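Long-range contact in type IV pilin structural subunit (Pseudomonas aeruginosa, PDB 3JYZ), which probably assembles with many copies of itself into the type IV pilus, the thin surface filament of the bacterium: residues A64-A76 / T83-N95. Sequence-based numbering, arbitrary orientation.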
loop_
_atom_site.group_PDB
_atom_site.type_symbol
_atom_site.label_atom_id
_atom_site.label_comp_id
_atom_site.label_asym_id
_atom_site.label_seq_id
_atom_site.Cartn_x
_atom_site.Cartn_y
_atom_site.Cartn_z
ATOM N N ALA A 64 7.995 -9.149 -0.365
ATOM C CA ALA A 64 9.326 -9.697 -0.608
ATOM C C ALA A 64 9.375 -10.550 -1.875
ATOM O O ALA A 64 10.452 -10.799 -2.417
ATOM C CB ALA A 64 9.804 -10.505 0.604
ATOM N N GLY A 65 8.210 -10.976 -2.347
ATOM C CA GLY A 65 8.114 -11.743 -3.578
ATOM C C GLY A 65 7.993 -10.864 -4.809
ATOM O O GLY A 65 7.634 -11.334 -5.888
ATOM N N ASN A 66 8.263 -9.572 -4.635
ATOM C CA ASN A 66 8.392 -8.651 -5.760
ATOM C C ASN A 66 7.095 -8.368 -6.512
ATOM O O ASN A 66 7.116 -8.083 -7.714
ATOM C CB ASN A 66 9.496 -9.137 -6.710
ATOM C CG ASN A 66 10.813 -9.350 -5.988
ATOM O OD1 ASN A 66 11.307 -10.483 -5.875
ATOM N ND2 ASN A 66 11.377 -8.272 -5.466
ATOM N N THR A 67 5.971 -8.412 -5.805
ATOM C CA THR A 67 4.685 -8.137 -6.447
ATOM C C THR A 67 4.371 -6.646 -6.496
ATOM O O THR A 67 3.462 -6.231 -7.225
ATOM C CB THR A 67 3.527 -8.841 -5.745
ATOM O OG1 THR A 67 3.378 -8.304 -4.422
ATOM C CG2 THR A 67 3.779 -10.339 -5.661
ATOM N N GLY A 68 5.102 -5.853 -5.711
ATOM C CA GLY A 68 4.872 -4.417 -5.639
ATOM C C GLY A 68 3.808 -4.031 -4.620
ATOM O O GLY A 68 3.566 -2.840 -4.386
ATOM N N VAL A 69 3.176 -5.025 -3.999
ATOM C CA VAL A 69 2.156 -4.759 -2.983
ATOM C C VAL A 69 2.784 -4.214 -1.701
ATOM O O VAL A 69 3.739 -4.790 -1.184
ATOM C CB VAL A 69 1.325 -6.011 -2.670
ATOM C CG1 VAL A 69 0.386 -5.751 -1.476
ATOM C CG2 VAL A 69 0.524 -6.432 -3.898
ATOM N N ILE A 70 2.250 -3.104 -1.192
ATOM C CA ILE A 70 2.808 -2.449 -0.014
ATOM C C ILE A 70 1.959 -2.711 1.226
ATOM O O ILE A 70 0.745 -2.539 1.202
ATOM C CB ILE A 70 2.888 -0.920 -0.224
ATOM C CG1 ILE A 70 3.875 -0.579 -1.345
ATOM C CG2 ILE A 70 3.283 -0.205 1.077
ATOM C CD1 ILE A 70 3.832 0.874 -1.808
ATOM N N THR A 71 2.600 -3.121 2.314
ATOM C CA THR A 71 1.916 -3.240 3.598
ATOM C C THR A 71 2.397 -2.134 4.517
ATOM O O THR A 71 3.605 -1.990 4.752
ATOM C CB THR A 71 2.200 -4.594 4.266
ATOM O OG1 THR A 71 1.760 -5.641 3.397
ATOM C CG2 THR A 71 1.475 -4.702 5.606
ATOM N N ILE A 72 1.457 -1.340 5.019
ATOM C CA ILE A 72 1.769 -0.349 6.035
ATOM C C ILE A 72 1.336 -0.917 7.377
ATOM O O ILE A 72 0.169 -1.298 7.556
ATOM C CB ILE A 72 1.005 0.944 5.810
ATOM C CG1 ILE A 72 1.270 1.488 4.408
ATOM C CG2 ILE A 72 1.378 1.968 6.881
ATOM C CD1 ILE A 72 0.361 2.663 4.062
ATOM N N THR A 73 2.284 -0.990 8.309
ATOM C CA THR A 73 2.015 -1.460 9.659
ATOM C C THR A 73 2.101 -0.277 10.610
ATOM O O THR A 73 3.101 0.434 10.639
ATOM C CB THR A 73 3.031 -2.545 10.066
ATOM O OG1 THR A 73 2.921 -3.659 9.170
ATOM C CG2 THR A 73 2.782 -3.008 11.512
ATOM N N TYR A 74 1.041 -0.058 11.383
ATOM C CA TYR A 74 0.975 1.079 12.294
ATOM C C TYR A 74 1.387 0.710 13.710
ATOM O O TYR A 74 1.247 -0.438 14.111
ATOM C CB TYR A 74 -0.453 1.625 12.310
ATOM C CG TYR A 74 -0.792 2.281 11.005
ATOM C CD1 TYR A 74 -0.533 3.621 10.806
ATOM C CD2 TYR A 74 -1.322 1.546 9.953
ATOM C CE1 TYR A 74 -0.818 4.234 9.605
ATOM C CE2 TYR A 74 -1.611 2.151 8.737
ATOM C CZ TYR A 74 -1.360 3.497 8.579
ATOM O OH TYR A 74 -1.630 4.142 7.387
ATOM N N VAL A 75 1.901 1.688 14.452
ATOM C CA VAL A 75 2.183 1.480 15.869
ATOM C C VAL A 75 0.847 1.611 16.598
ATOM O O VAL A 75 0.357 2.718 16.831
ATOM C CB VAL A 75 3.214 2.486 16.410
ATOM C CG1 VAL A 75 3.682 2.057 17.808
ATOM C CG2 VAL A 75 4.414 2.592 15.452
ATOM N N ALA A 76 0.253 0.468 16.918
ATOM C CA ALA A 76 -1.121 0.437 17.412
ATOM C C ALA A 76 -1.356 1.380 18.595
ATOM O O ALA A 76 -2.331 2.125 18.613
ATOM C CB ALA A 76 -1.530 -0.974 17.756
ATOM N N THR A 83 -4.343 -4.223 18.768
ATOM C CA THR A 83 -2.975 -4.720 18.629
ATOM C C THR A 83 -2.738 -5.455 17.311
ATOM O O THR A 83 -1.644 -5.396 16.744
ATOM C CB THR A 83 -2.568 -5.617 19.827
ATOM O OG1 THR A 83 -1.244 -6.128 19.624
ATOM C CG2 THR A 83 -3.527 -6.779 19.978
ATOM N N ALA A 84 -3.762 -6.141 16.817
ATOM C CA ALA A 84 -3.636 -6.879 15.567
ATOM C C ALA A 84 -4.482 -6.252 14.462
ATOM O O ALA A 84 -4.660 -6.848 13.407
ATOM C CB ALA A 84 -4.018 -8.347 15.760
ATOM N N GLY A 85 -5.008 -5.060 14.716
ATOM C CA GLY A 85 -5.817 -4.374 13.722
ATOM C C GLY A 85 -5.118 -3.176 13.110
ATOM O O GLY A 85 -5.675 -2.080 13.075
ATOM N N ASN A 86 -3.889 -3.379 12.640
ATOM C CA ASN A 86 -2.973 -2.270 12.414
ATOM C C ASN A 86 -2.321 -2.188 11.043
ATOM O O ASN A 86 -1.318 -1.484 10.876
ATOM C CB ASN A 86 -1.923 -2.202 13.533
ATOM C CG ASN A 86 -1.003 -3.401 13.536
ATOM O OD1 ASN A 86 -1.375 -4.478 13.076
ATOM N ND2 ASN A 86 0.217 -3.220 14.047
ATOM N N THR A 87 -2.881 -2.881 10.057
ATOM C CA THR A 87 -2.274 -2.828 8.723
ATOM C C THR A 87 -3.220 -2.351 7.639
ATOM O O THR A 87 -4.437 -2.592 7.687
ATOM C CB THR A 87 -1.680 -4.186 8.272
ATOM O OG1 THR A 87 -2.738 -5.119 8.023
ATOM C CG2 THR A 87 -0.742 -4.742 9.333
ATOM N N LEU A 88 -2.628 -1.663 6.669
ATOM C CA LEU A 88 -3.273 -1.354 5.409
ATOM C C LEU A 88 -2.456 -1.976 4.279
ATOM O O LEU A 88 -1.232 -2.101 4.383
ATOM C CB LEU A 88 -3.347 0.158 5.193
ATOM C CG LEU A 88 -4.238 0.967 6.125
ATOM C CD1 LEU A 88 -4.200 2.449 5.740
ATOM C CD2 LEU A 88 -5.671 0.422 6.091
ATOM N N ILE A 89 -3.141 -2.355 3.204
ATOM C CA ILE A 89 -2.497 -2.907 2.024
ATOM C C ILE A 89 -2.722 -1.967 0.839
ATOM O O ILE A 89 -3.850 -1.533 0.594
ATOM C CB ILE A 89 -3.069 -4.287 1.661
ATOM C CG1 ILE A 89 -3.078 -5.222 2.877
ATOM C CG2 ILE A 89 -2.296 -4.884 0.482
ATOM C CD1 ILE A 89 -1.722 -5.494 3.446
ATOM N N LEU A 90 -1.652 -1.637 0.123
ATOM C CA LEU A 90 -1.747 -0.859 -1.112
ATOM C C LEU A 90 -1.341 -1.768 -2.270
ATOM O O LEU A 90 -0.203 -2.228 -2.331
ATOM C CB LEU A 90 -0.838 0.373 -1.072
ATOM C CG LEU A 90 -0.908 1.248 0.182
ATOM C CD1 LEU A 90 0.011 2.474 0.078
ATOM C CD2 LEU A 90 -2.324 1.691 0.482
ATOM N N SER A 91 -2.274 -2.015 -3.186
ATOM C CA SER A 91 -2.064 -2.970 -4.274
ATOM C C SER A 91 -2.042 -2.228 -5.608
ATOM O O SER A 91 -3.000 -1.527 -5.941
ATOM C CB SER A 91 -3.189 -4.009 -4.272
ATOM O OG SER A 91 -3.231 -4.724 -3.042
ATOM N N PRO A 92 -0.947 -2.361 -6.371
ATOM C CA PRO A 92 -0.805 -1.633 -7.642
ATOM C C PRO A 92 -1.288 -2.400 -8.879
ATOM O O PRO A 92 -1.182 -3.629 -8.954
ATOM C CB PRO A 92 0.705 -1.402 -7.753
ATOM C CG PRO A 92 1.322 -2.530 -6.972
ATOM C CD PRO A 92 0.300 -3.037 -5.967
ATOM N N TYR A 93 -1.804 -1.645 -9.850
ATOM C CA TYR A 93 -2.297 -2.188 -11.113
ATOM C C TYR A 93 -1.832 -1.306 -12.251
ATOM O O TYR A 93 -1.657 -0.111 -12.083
ATOM C CB TYR A 93 -3.830 -2.225 -11.119
ATOM C CG TYR A 93 -4.384 -3.117 -10.045
ATOM C CD1 TYR A 93 -4.442 -2.689 -8.721
ATOM C CD2 TYR A 93 -4.819 -4.403 -10.341
ATOM C CE1 TYR A 93 -4.925 -3.518 -7.730
ATOM C CE2 TYR A 93 -5.309 -5.241 -9.348
ATOM C CZ TYR A 93 -5.358 -4.789 -8.040
ATOM O OH TYR A 93 -5.850 -5.615 -7.041
ATOM N N ILE A 94 -1.624 -1.895 -13.420
ATOM C CA ILE A 94 -1.398 -1.088 -14.605
ATOM C C ILE A 94 -2.686 -0.983 -15.395
ATOM O O ILE A 94 -3.365 -1.981 -15.638
ATOM C CB ILE A 94 -0.253 -1.634 -15.482
ATOM C CG1 ILE A 94 1.087 -1.213 -14.879
ATOM C CG2 ILE A 94 -0.365 -1.091 -16.907
ATOM C CD1 ILE A 94 2.277 -1.895 -15.467
ATOM N N ASN A 95 -3.018 0.257 -15.740
ATOM C CA ASN A 95 -4.184 0.610 -16.530
ATOM C C ASN A 95 -3.737 0.938 -17.949
ATOM O O ASN A 95 -3.002 1.903 -18.163
ATOM C CB ASN A 95 -4.834 1.844 -15.899
ATOM C CG ASN A 95 -5.870 2.485 -16.794
ATOM O OD1 ASN A 95 -6.467 1.823 -17.634
ATOM N ND2 ASN A 95 -6.091 3.784 -16.609
#
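V69, just before strand 70-74, meets I89 of strand 87-95: the methyl CG1 of V69, swung anti to its nitrogen (chi1 173°), presses on I89 CG2 at 3.4 Å, tighter than usual carbon packing. Along the same face, I89 bends at chi2 (-61°) and tucks CD1 against T71, 3.5 Å from OG1. T73 and T87 follow side by side.

On the other face I70, I72, L88 and L90 form the greasy side that helix 4-28 covers. I72 CD1 comes up against L90 CD1 at 4.0 Å, and the Y74 ring lies with its CE2 edge on L88 CG. That same edge sits in plane with the carbonyl oxygen of N86, 3.2 Å from CD2, while the phenol OH bonds to V11 O in the helix.

Just before strand 87-95, N86 carries the pairing on to Y74. It accepts from Y74 N, and its side-chain ND2 reaches back to Y74 O at 3.0 Å, replacing a main-chain donor. At the far end P92 CG sits 3.4 Å from G68 O, the ring packing where G68 has no side chain.

Reciprocal backbone bonds, I70 with L90 (I70 N to L90 O 2.8 Å) and I72 with L88, join the middle strands of the pilin sheet and satisfy those polar groups, so the helix-covered face can stay largely apolar, the Y74 hydroxyl being paired, while T87 OG1 on the other bonds S139.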